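Local coordinates for uncharacterized protein (Exiguobacterium sibiricum, PDB 3B77) that is of unknown function but carries a bacterial pleckstrin homology domain, followed by a helical region that probably mediates oligomerisation, at residues 29-34 against 185-190; 87-92 against 98-103; 133-138 against 168-173. All coordinates share one frame; numbering follows the deposited sequence.

From the N terminus the chain first lays down strand 30-35, one partner of interaction 1, whose other partner, helix 184-191, comes almost at the C terminus. That contact therefore encloses both of the others. Interaction 2 closes a short hairpin loop between strands 87-94 and 97-104. The chain then enters the long helix 108-146, turns, and returns along helix 156-178, the two meeting in interaction 3. Interactions 2 and 3 follow in series without crossing. I34 packs against I101 and V103, so interactions 1 and 2 touch within the PH domain, whereas interaction 3 lies across the chain's centre from both, about 31 Å from interaction 1 between centres.

Interaction 1: 29-34 against 185-190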
loop_
_atom_site.group_PDB
_atom_site.type_symbol
_atom_site.label_atom_id
_atom_site.label_comp_id
_atom_site.label_asym_id
_atom_site.label_seq_id
_atom_site.Cartn_x
_atom_site.Cartn_y
_atom_site.Cartn_z
ATOM N N LYS A 29 -53.550 14.585 -23.207
ATOM C CA LYS A 29 -54.819 15.235 -22.983
ATOM C C LYS A 29 -54.595 16.585 -22.273
ATOM O O LYS A 29 -53.778 16.683 -21.368
ATOM C CB LYS A 29 -55.686 14.258 -22.180
ATOM C CG LYS A 29 -56.912 14.847 -21.513
ATOM C CD LYS A 29 -57.841 13.760 -20.957
ATOM C CE LYS A 29 -58.857 14.360 -19.999
ATOM N NZ LYS A 29 -59.404 15.612 -20.546
ATOM N N ILE A 30 -55.304 17.628 -22.707
ATOM C CA ILE A 30 -55.160 18.979 -22.127
ATOM C C ILE A 30 -55.999 19.095 -20.878
ATOM O O ILE A 30 -57.178 18.794 -20.911
ATOM C CB ILE A 30 -55.629 20.091 -23.069
ATOM C CG1 ILE A 30 -54.918 20.025 -24.422
ATOM C CG2 ILE A 30 -55.371 21.437 -22.446
ATOM C CD1 ILE A 30 -55.440 21.020 -25.461
ATOM N N TYR A 31 -55.385 19.519 -19.776
ATOM C CA TYR A 31 -56.077 19.687 -18.495
ATOM C C TYR A 31 -56.247 21.139 -18.088
ATOM O O TYR A 31 -57.059 21.441 -17.227
ATOM C CB TYR A 31 -55.346 18.938 -17.391
ATOM C CG TYR A 31 -55.580 17.448 -17.418
ATOM C CD1 TYR A 31 -54.769 16.624 -18.169
ATOM C CD2 TYR A 31 -56.620 16.869 -16.691
ATOM C CE1 TYR A 31 -54.965 15.269 -18.212
ATOM C CE2 TYR A 31 -56.832 15.503 -16.732
ATOM C CZ TYR A 31 -55.987 14.713 -17.497
ATOM O OH TYR A 31 -56.142 13.353 -17.568
ATOM N N PHE A 32 -55.506 22.054 -18.697
ATOM C CA PHE A 32 -55.612 23.448 -18.316
ATOM C C PHE A 32 -54.987 24.296 -19.392
ATOM O O PHE A 32 -53.871 24.031 -19.811
ATOM C CB PHE A 32 -54.899 23.673 -16.995
ATOM C CG PHE A 32 -55.503 24.775 -16.168
ATOM C CD1 PHE A 32 -55.094 26.107 -16.322
ATOM C CD2 PHE A 32 -56.489 24.489 -15.234
ATOM C CE1 PHE A 32 -55.670 27.117 -15.560
ATOM C CE2 PHE A 32 -57.038 25.484 -14.480
ATOM C CZ PHE A 32 -56.630 26.797 -14.640
ATOM N N LEU A 33 -55.715 25.296 -19.862
ATOM C CA LEU A 33 -55.225 26.164 -20.919
ATOM C C LEU A 33 -55.490 27.601 -20.513
ATOM O O LEU A 33 -56.562 27.927 -19.985
ATOM C CB LEU A 33 -55.876 25.811 -22.254
ATOM C CG LEU A 33 -55.489 26.547 -23.545
ATOM C CD1 LEU A 33 -54.024 26.506 -23.876
ATOM C CD2 LEU A 33 -56.251 25.925 -24.660
ATOM N N ILE A 34 -54.470 28.429 -20.693
ATOM C CA ILE A 34 -54.527 29.849 -20.424
ATOM C C ILE A 34 -54.104 30.494 -21.723
ATOM O O ILE A 34 -53.026 30.195 -22.265
ATOM C CB ILE A 34 -53.545 30.275 -19.328
ATOM C CG1 ILE A 34 -53.942 29.662 -17.979
ATOM C CG2 ILE A 34 -53.472 31.808 -19.251
ATOM C CD1 ILE A 34 -52.909 29.828 -16.891
ATOM N N SER A 185 -53.422 12.306 -13.282
ATOM C CA SER A 185 -54.200 12.094 -12.072
ATOM C C SER A 185 -54.042 13.255 -11.116
ATOM O O SER A 185 -54.932 13.537 -10.320
ATOM C CB SER A 185 -53.810 10.786 -11.395
ATOM O OG SER A 185 -52.415 10.707 -11.187
ATOM N N PHE A 186 -52.923 13.954 -11.210
ATOM C CA PHE A 186 -52.721 15.131 -10.384
ATOM C C PHE A 186 -53.604 16.318 -10.810
ATOM O O PHE A 186 -54.088 17.051 -9.966
ATOM C CB PHE A 186 -51.249 15.532 -10.367
ATOM C CG PHE A 186 -50.386 14.562 -9.646
ATOM C CD1 PHE A 186 -50.027 13.375 -10.227
ATOM C CD2 PHE A 186 -49.955 14.823 -8.373
ATOM C CE1 PHE A 186 -49.243 12.481 -9.546
ATOM C CE2 PHE A 186 -49.171 13.923 -7.703
ATOM C CZ PHE A 186 -48.824 12.760 -8.284
ATOM N N TYR A 187 -53.786 16.520 -12.108
ATOM C CA TYR A 187 -54.706 17.546 -12.585
ATOM C C TYR A 187 -56.140 17.080 -12.369
ATOM O O TYR A 187 -57.009 17.856 -12.012
ATOM C CB TYR A 187 -54.488 17.829 -14.056
ATOM C CG TYR A 187 -53.194 18.522 -14.370
ATOM C CD1 TYR A 187 -53.014 19.852 -14.032
ATOM C CD2 TYR A 187 -52.165 17.869 -15.015
ATOM C CE1 TYR A 187 -51.842 20.511 -14.299
ATOM C CE2 TYR A 187 -50.976 18.532 -15.305
ATOM C CZ TYR A 187 -50.816 19.858 -14.938
ATOM O OH TYR A 187 -49.629 20.558 -15.185
ATOM N N GLU A 188 -56.383 15.799 -12.589
ATOM C CA GLU A 188 -57.703 15.208 -12.390
ATOM C C GLU A 188 -58.178 15.436 -10.966
ATOM O O GLU A 188 -59.332 15.751 -10.751
ATOM C CB GLU A 188 -57.641 13.705 -12.687
ATOM C CG GLU A 188 -58.851 13.129 -13.414
ATOM C CD GLU A 188 -58.462 12.000 -14.401
ATOM O OE1 GLU A 188 -57.386 11.353 -14.238
ATOM O OE2 GLU A 188 -59.232 11.784 -15.362
ATOM N N LYS A 189 -57.274 15.296 -10.004
ATOM C CA LYS A 189 -57.606 15.411 -8.583
ATOM C C LYS A 189 -58.005 16.817 -8.149
ATOM O O LYS A 189 -58.911 16.977 -7.329
ATOM C CB LYS A 189 -56.408 14.954 -7.762
ATOM C CG LYS A 189 -56.584 14.889 -6.242
ATOM C CD LYS A 189 -55.237 14.573 -5.638
ATOM C CE LYS A 189 -55.291 14.131 -4.219
ATOM N NZ LYS A 189 -55.307 12.651 -4.097
ATOM N N TYR A 190 -57.338 17.821 -8.713
ATOM C CA TYR A 190 -57.542 19.213 -8.315
ATOM C C TYR A 190 -58.359 20.075 -9.270
ATOM O O TYR A 190 -58.880 21.101 -8.848
ATOM C CB TYR A 190 -56.200 19.913 -8.088
ATOM C CG TYR A 190 -55.404 19.350 -6.941
ATOM C CD1 TYR A 190 -55.820 19.545 -5.619
ATOM C CD2 TYR A 190 -54.231 18.633 -7.167
ATOM C CE1 TYR A 190 -55.106 19.032 -4.562
ATOM C CE2 TYR A 190 -53.513 18.117 -6.118
ATOM C CZ TYR A 190 -53.955 18.328 -4.808
ATOM O OH TYR A 190 -53.252 17.831 -3.740
#
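Y31 of strand 30-35 leans against the base of Y187 on the short C-terminal helix 184-191, and this one tyrosine carries nearly the whole contact. Its CB lies 3.7 Å from CG of Y187, at the root of that ring. With CG of Y31 beside the backbone N (chi1 -77°), the start of the ring is brought against CB of Y187, first CG at 3.6 Å and then CD2 at 3.5 Å from that same carbon. Further out, CE2 passes the backbone N of E188 at 4.2 Å. The hydroxyl ends near the carboxylate of E188, where OH and OE1 are 4.1 Å apart, too far for a hydrogen bond. The two tyrosine rings are nearly parallel, with planes 18° apart, but are slid so far past each other that they barely overlap. A tyrosine suits this half-exposed place, since its flat hydrocarbon part covers the helix while the hydroxyl reaches the polar side where E188 stands. With an alanine here, CB would still touch Y187, but loss of the ring would probably open a gap beside Y187 CB and E188 N. Y31 and F32 form a classic beta bulge opposite F43 of strand 39-44, which lets both residues start toward the helix. The buried hydroxyl of Y187 bonds to that of Y68. F32 rests on L114 of helix 108-146, while Y187 wedges between that long helix, at A117, L118 and I121, and the sheet of strands 30-35 and 39-44, at F43.

Interaction 2: 87-92 against 98-103; sequences DVEIKF and HYSIDV
V88 and V103, I90 and I101, and F92 and Y99 are the hydrogen-bonded pairs of an antiparallel ladder whose strand axes run at 156°, each pair joined by two N-H to O=C bonds. On the face these residues share, CG2 of I90 packs 3.8 Å from CB of I101, the two isoleucines pointing the same way. F92 has its CG between the backbone N and the carbonyl carbon (chi1 56°), a crowded position that swings its ring over to the neighbouring strand 97-104. CB of Y99 then lies over one face in a CH-pi contact, 3.7 Å from the centroid of the F92 ring. Branched and aromatic residues fit this face because V88, I90, F92 and V103 all meet helix 108-146. The other face is polar. S100 OG donates to E89 OE2 at 2.7 Å, meeting it from above the carboxylate plane. Nearby, D87 OD2 and D102 OD1 approach to 3.3 Å, two like charges with no hydrogen bond between them, a closeness that would probably raise the pKa of one of them. This two-faced hairpin, completed by strand 73-79 and leading directly into the long helix, is the three-stranded second sheet of the PH fold.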
loop_
_atom_site.group_PDB
_atom_site.type_symbol
_atom_site.label_atom_id
_atom_site.label_comp_id
_atom_site.label_asym_id
_atom_site.label_seq_id
_atom_site.Cartn_x
_atom_site.Cartn_y
_atom_site.Cartn_z
ATOM N N ASP A 87 -55.448 41.110 -12.266
ATOM C CA ASP A 87 -54.891 39.778 -12.443
ATOM C C ASP A 87 -54.350 39.098 -11.182
ATOM O O ASP A 87 -54.003 39.741 -10.191
ATOM C CB ASP A 87 -53.777 39.844 -13.492
ATOM C CG ASP A 87 -52.622 40.787 -13.090
ATOM O OD1 ASP A 87 -52.577 41.273 -11.941
ATOM O OD2 ASP A 87 -51.738 41.036 -13.940
ATOM N N VAL A 88 -54.326 37.772 -11.250
ATOM C CA VAL A 88 -53.652 36.924 -10.272
ATOM C C VAL A 88 -52.442 36.358 -11.024
ATOM O O VAL A 88 -52.516 36.127 -12.217
ATOM C CB VAL A 88 -54.582 35.799 -9.734
ATOM C CG1 VAL A 88 -55.751 36.391 -9.008
ATOM C CG2 VAL A 88 -55.082 34.878 -10.846
ATOM N N GLU A 89 -51.320 36.163 -10.345
ATOM C CA GLU A 89 -50.103 35.684 -10.995
ATOM C C GLU A 89 -49.693 34.339 -10.430
ATOM O O GLU A 89 -49.596 34.179 -9.221
ATOM C CB GLU A 89 -48.973 36.697 -10.800
ATOM C CG GLU A 89 -47.644 36.302 -11.446
ATOM C CD GLU A 89 -46.414 36.975 -10.809
ATOM O OE1 GLU A 89 -46.131 36.742 -9.613
ATOM O OE2 GLU A 89 -45.700 37.704 -11.521
ATOM N N ILE A 90 -49.459 33.371 -11.316
ATOM C CA ILE A 90 -48.941 32.046 -10.947
ATOM C C ILE A 90 -47.525 31.944 -11.486
ATOM O O ILE A 90 -47.234 32.369 -12.603
ATOM C CB ILE A 90 -49.818 30.889 -11.476
ATOM C CG1 ILE A 90 -49.344 29.545 -10.904
ATOM C CG2 ILE A 90 -49.841 30.879 -12.986
ATOM C CD1 ILE A 90 -50.306 28.401 -11.161
ATOM N N LYS A 91 -46.630 31.429 -10.656
ATOM C CA LYS A 91 -45.247 31.270 -11.029
ATOM C C LYS A 91 -44.764 29.854 -10.765
ATOM O O LYS A 91 -45.299 29.141 -9.924
ATOM C CB LYS A 91 -44.352 32.213 -10.232
ATOM C CG LYS A 91 -44.645 33.700 -10.335
ATOM C CD LYS A 91 -43.861 34.493 -9.252
ATOM C CE LYS A 91 -42.320 34.328 -9.381
ATOM N NZ LYS A 91 -41.523 35.044 -8.312
ATOM N N PHE A 92 -43.735 29.473 -11.512
ATOM C CA PHE A 92 -43.028 28.208 -11.343
ATOM C C PHE A 92 -41.816 28.189 -12.249
ATOM O O PHE A 92 -41.615 29.084 -13.070
ATOM C CB PHE A 92 -43.913 26.993 -11.630
ATOM C CG PHE A 92 -44.525 27.002 -12.987
ATOM C CD1 PHE A 92 -45.741 27.635 -13.210
ATOM C CD2 PHE A 92 -43.891 26.373 -14.051
ATOM C CE1 PHE A 92 -46.291 27.642 -14.460
ATOM C CE2 PHE A 92 -44.432 26.365 -15.300
ATOM C CZ PHE A 92 -45.623 27.000 -15.519
ATOM N N HIS A 98 -38.001 30.103 -15.857
ATOM C CA HIS A 98 -38.967 30.833 -15.047
ATOM C C HIS A 98 -40.254 31.114 -15.803
ATOM O O HIS A 98 -40.219 31.588 -16.930
ATOM C CB HIS A 98 -38.348 32.163 -14.596
ATOM C CG HIS A 98 -37.243 31.994 -13.602
ATOM N ND1 HIS A 98 -36.061 31.350 -13.910
ATOM C CD2 HIS A 98 -37.149 32.353 -12.299
ATOM C CE1 HIS A 98 -35.284 31.323 -12.840
ATOM N NE2 HIS A 98 -35.921 31.924 -11.848
ATOM N N TYR A 99 -41.383 30.806 -15.177
ATOM C CA TYR A 99 -42.681 31.082 -15.749
ATOM C C TYR A 99 -43.474 31.890 -14.778
ATOM O O TYR A 99 -43.595 31.535 -13.624
ATOM C CB TYR A 99 -43.438 29.803 -16.107
ATOM C CG TYR A 99 -43.142 29.359 -17.507
ATOM C CD1 TYR A 99 -41.993 28.635 -17.807
ATOM C CD2 TYR A 99 -43.980 29.705 -18.550
ATOM C CE1 TYR A 99 -41.703 28.243 -19.118
ATOM C CE2 TYR A 99 -43.697 29.323 -19.866
ATOM C CZ TYR A 99 -42.560 28.596 -20.145
ATOM O OH TYR A 99 -42.290 28.246 -21.447
ATOM N N SER A 100 -43.982 33.011 -15.267
ATOM C CA SER A 100 -44.847 33.874 -14.515
ATOM C C SER A 100 -46.018 34.150 -15.435
ATOM O O SER A 100 -45.833 34.724 -16.495
ATOM C CB SER A 100 -44.121 35.160 -14.173
ATOM O OG SER A 100 -45.031 36.096 -13.622
ATOM N N ILE A 101 -47.214 33.731 -15.043
ATOM C CA ILE A 101 -48.396 33.885 -15.889
ATOM C C ILE A 101 -49.464 34.688 -15.166
ATOM O O ILE A 101 -49.875 34.315 -14.070
ATOM C CB ILE A 101 -48.965 32.503 -16.305
ATOM C CG1 ILE A 101 -47.856 31.626 -16.924
ATOM C CG2 ILE A 101 -50.126 32.677 -17.275
ATOM C CD1 ILE A 101 -48.263 30.186 -17.157
ATOM N N ASP A 102 -49.886 35.796 -15.783
ATOM C CA ASP A 102 -50.946 36.675 -15.245
ATOM C C ASP A 102 -52.293 36.248 -15.794
ATOM O O ASP A 102 -52.427 36.049 -16.994
ATOM C CB ASP A 102 -50.689 38.134 -15.611
ATOM C CG ASP A 102 -49.550 38.745 -14.808
ATOM O OD1 ASP A 102 -49.563 38.610 -13.564
ATOM O OD2 ASP A 102 -48.655 39.376 -15.407
ATOM N N VAL A 103 -53.278 36.102 -14.914
ATOM C CA VAL A 103 -54.578 35.576 -15.286
ATOM C C VAL A 103 -55.691 36.462 -14.724
ATOM O O VAL A 103 -55.592 36.974 -13.603
ATOM C CB VAL A 103 -54.764 34.123 -14.774
ATOM C CG1 VAL A 103 -56.070 33.542 -15.249
ATOM C CG2 VAL A 103 -53.635 33.256 -15.231
#

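Interaction 3: 133-138 against 168-173; sequences EFANSS and FDWLQG
W170 reaches from helix 156-178 to the backbone of helix 108-146, where its NE1 donates a hydrogen bond to A135 O at 2.8 Å. The indole is sent across the interface by a first torsion that sets CG opposite the backbone N (chi1 178°), and the second torsion stands the ring crosswise to its own stem. A135 O lies close to the ring plane, at the N-H edge of the five-membered ring. Seen from the carbonyl, however, the donor sits 49° above the plane, away from either lone pair. Tryptophan suits the place because it fills the gap between two helices and also brings an N-H to a buried carbonyl. Opposite it the small residues A135 and S138 leave room, and S138 CB lies 4.1 Å from W170 CZ2. The two helices run antiparallel (169°) with their axes 10.2 Å apart, as a helical hairpin in the YvbH-like oligomerisation region. S138 keeps OG beside its backbone N, which turns the hydroxyl back to F134 O at 2.7 Å. That oxygen also takes S138 N, from the opposite face of its plane. The same hydroxyl bonds to S167 OG of the second subunit, while F168 of that subunit packs on A135. On the more exposed side, N136 OD1 comes 4.0 Å from L171 CD2, the side chains crossing at about a right angle. A water donates to N136 OD1 and to L171 O, bridging the helices where the asparagine amide can meet solvent. L171 packs on L139, and F134 of the third subunit lies against it.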
loop_
_atom_site.group_PDB
_atom_site.type_symbol
_atom_site.label_atom_id
_atom_site.label_comp_id
_atom_site.label_asym_id
_atom_site.label_seq_id
_atom_site.Cartn_x
_atom_site.Cartn_y
_atom_site.Cartn_z
ATOM N N GLU A 133 -31.842 8.239 -5.589
ATOM C CA GLU A 133 -30.626 8.238 -4.789
ATOM C C GLU A 133 -30.511 6.994 -3.931
ATOM O O GLU A 133 -29.462 6.356 -3.894
ATOM C CB GLU A 133 -30.580 9.469 -3.883
ATOM C CG GLU A 133 -30.420 10.849 -4.624
ATOM C CD GLU A 133 -30.612 12.071 -3.682
ATOM O OE1 GLU A 133 -30.758 11.859 -2.448
ATOM O OE2 GLU A 133 -30.629 13.241 -4.184
ATOM N N PHE A 134 -31.564 6.640 -3.216
ATOM C CA PHE A 134 -31.518 5.404 -2.409
ATOM C C PHE A 134 -31.397 4.164 -3.286
ATOM O O PHE A 134 -30.799 3.141 -2.875
ATOM C CB PHE A 134 -32.782 5.200 -1.541
ATOM C CG PHE A 134 -33.072 6.313 -0.550
ATOM C CD1 PHE A 134 -32.058 6.969 0.128
ATOM C CD2 PHE A 134 -34.381 6.667 -0.264
ATOM C CE1 PHE A 134 -32.348 7.962 1.039
ATOM C CE2 PHE A 134 -34.668 7.657 0.647
ATOM C CZ PHE A 134 -33.659 8.296 1.296
ATOM N N ALA A 135 -32.047 4.217 -4.449
ATOM C CA ALA A 135 -32.032 3.106 -5.405
ATOM C C ALA A 135 -30.589 2.822 -5.855
ATOM O O ALA A 135 -30.149 1.640 -5.867
ATOM C CB ALA A 135 -32.944 3.400 -6.599
ATOM N N ASN A 136 -29.839 3.896 -6.120
ATOM C CA ASN A 136 -28.477 3.752 -6.608
ATOM C C ASN A 136 -27.550 3.314 -5.507
ATOM O O ASN A 136 -26.699 2.425 -5.706
ATOM C CB ASN A 136 -27.958 5.045 -7.253
ATOM C CG ASN A 136 -28.761 5.459 -8.515
ATOM O OD1 ASN A 136 -29.430 4.625 -9.166
ATOM N ND2 ASN A 136 -28.679 6.777 -8.870
ATOM N N SER A 137 -27.719 3.927 -4.338
ATOM C CA SER A 137 -26.927 3.574 -3.173
ATOM C C SER A 137 -27.125 2.143 -2.773
ATOM O O SER A 137 -26.170 1.505 -2.330
ATOM C CB SER A 137 -27.267 4.484 -1.982
ATOM O OG SER A 137 -26.924 5.830 -2.267
ATOM N N SER A 138 -28.362 1.644 -2.876
ATOM C CA SER A 138 -28.619 0.240 -2.537
ATOM C C SER A 138 -27.884 -0.665 -3.512
ATOM O O SER A 138 -27.457 -1.777 -3.133
ATOM C CB SER A 138 -30.136 -0.111 -2.518
ATOM O OG SER A 138 -30.856 0.739 -1.622
ATOM N N PHE A 168 -29.079 -4.178 -14.646
ATOM C CA PHE A 168 -29.784 -3.403 -15.643
ATOM C C PHE A 168 -31.225 -3.149 -15.278
ATOM O O PHE A 168 -31.682 -1.994 -15.303
ATOM C CB PHE A 168 -29.709 -4.046 -17.049
ATOM C CG PHE A 168 -30.223 -3.130 -18.149
ATOM C CD1 PHE A 168 -29.538 -1.974 -18.459
ATOM C CD2 PHE A 168 -31.399 -3.404 -18.815
ATOM C CE1 PHE A 168 -30.028 -1.107 -19.429
ATOM C CE2 PHE A 168 -31.876 -2.589 -19.767
ATOM C CZ PHE A 168 -31.211 -1.423 -20.083
ATOM N N ASP A 169 -31.946 -4.208 -14.947
ATOM C CA ASP A 169 -33.336 -4.073 -14.541
ATOM C C ASP A 169 -33.563 -3.127 -13.371
ATOM O O ASP A 169 -34.552 -2.417 -13.342
ATOM C CB ASP A 169 -33.926 -5.444 -14.165
ATOM C CG ASP A 169 -34.119 -6.346 -15.388
ATOM O OD1 ASP A 169 -34.197 -5.757 -16.523
ATOM O OD2 ASP A 169 -34.231 -7.618 -15.224
ATOM N N TRP A 170 -32.716 -3.218 -12.368
ATOM C CA TRP A 170 -32.813 -2.369 -11.223
ATOM C C TRP A 170 -32.551 -0.897 -11.663
ATOM O O TRP A 170 -33.344 -0.014 -11.395
ATOM C CB TRP A 170 -31.778 -2.835 -10.196
ATOM C CG TRP A 170 -31.732 -2.005 -8.961
ATOM C CD1 TRP A 170 -31.044 -0.868 -8.796
ATOM C CD2 TRP A 170 -32.438 -2.235 -7.735
ATOM N NE1 TRP A 170 -31.253 -0.358 -7.547
ATOM C CE2 TRP A 170 -32.093 -1.181 -6.858
ATOM C CE3 TRP A 170 -33.321 -3.220 -7.295
ATOM C CZ2 TRP A 170 -32.630 -1.059 -5.571
ATOM C CZ3 TRP A 170 -33.836 -3.124 -6.003
ATOM C CH2 TRP A 170 -33.504 -2.043 -5.163
ATOM N N LEU A 171 -31.485 -0.643 -12.396
ATOM C CA LEU A 171 -31.184 0.753 -12.747
ATOM C C LEU A 171 -32.332 1.316 -13.574
ATOM O O LEU A 171 -32.751 2.468 -13.396
ATOM C CB LEU A 171 -29.860 0.866 -13.521
ATOM C CG LEU A 171 -28.596 0.601 -12.734
ATOM C CD1 LEU A 171 -27.304 0.925 -13.557
ATOM C CD2 LEU A 171 -28.633 1.499 -11.530
ATOM N N GLN A 172 -32.882 0.439 -14.421
ATOM C CA GLN A 172 -33.887 0.841 -15.365
ATOM C C GLN A 172 -35.245 0.995 -14.727
ATOM O O GLN A 172 -35.933 1.995 -14.937
ATOM C CB GLN A 172 -33.985 -0.202 -16.455
ATOM C CG GLN A 172 -34.959 0.222 -17.512
ATOM C CD GLN A 172 -35.405 -0.915 -18.312
ATOM O OE1 GLN A 172 -35.758 -1.971 -17.731
ATOM N NE2 GLN A 172 -35.441 -0.736 -19.671
ATOM N N GLY A 173 -35.661 -0.034 -13.999
ATOM C CA GLY A 173 -36.947 -0.015 -13.301
ATOM C C GLY A 173 -37.046 1.238 -12.467
ATOM O O GLY A 173 -38.009 1.939 -12.529
HETATM O O HOH W 1 -31.410 4.692 -11.483
#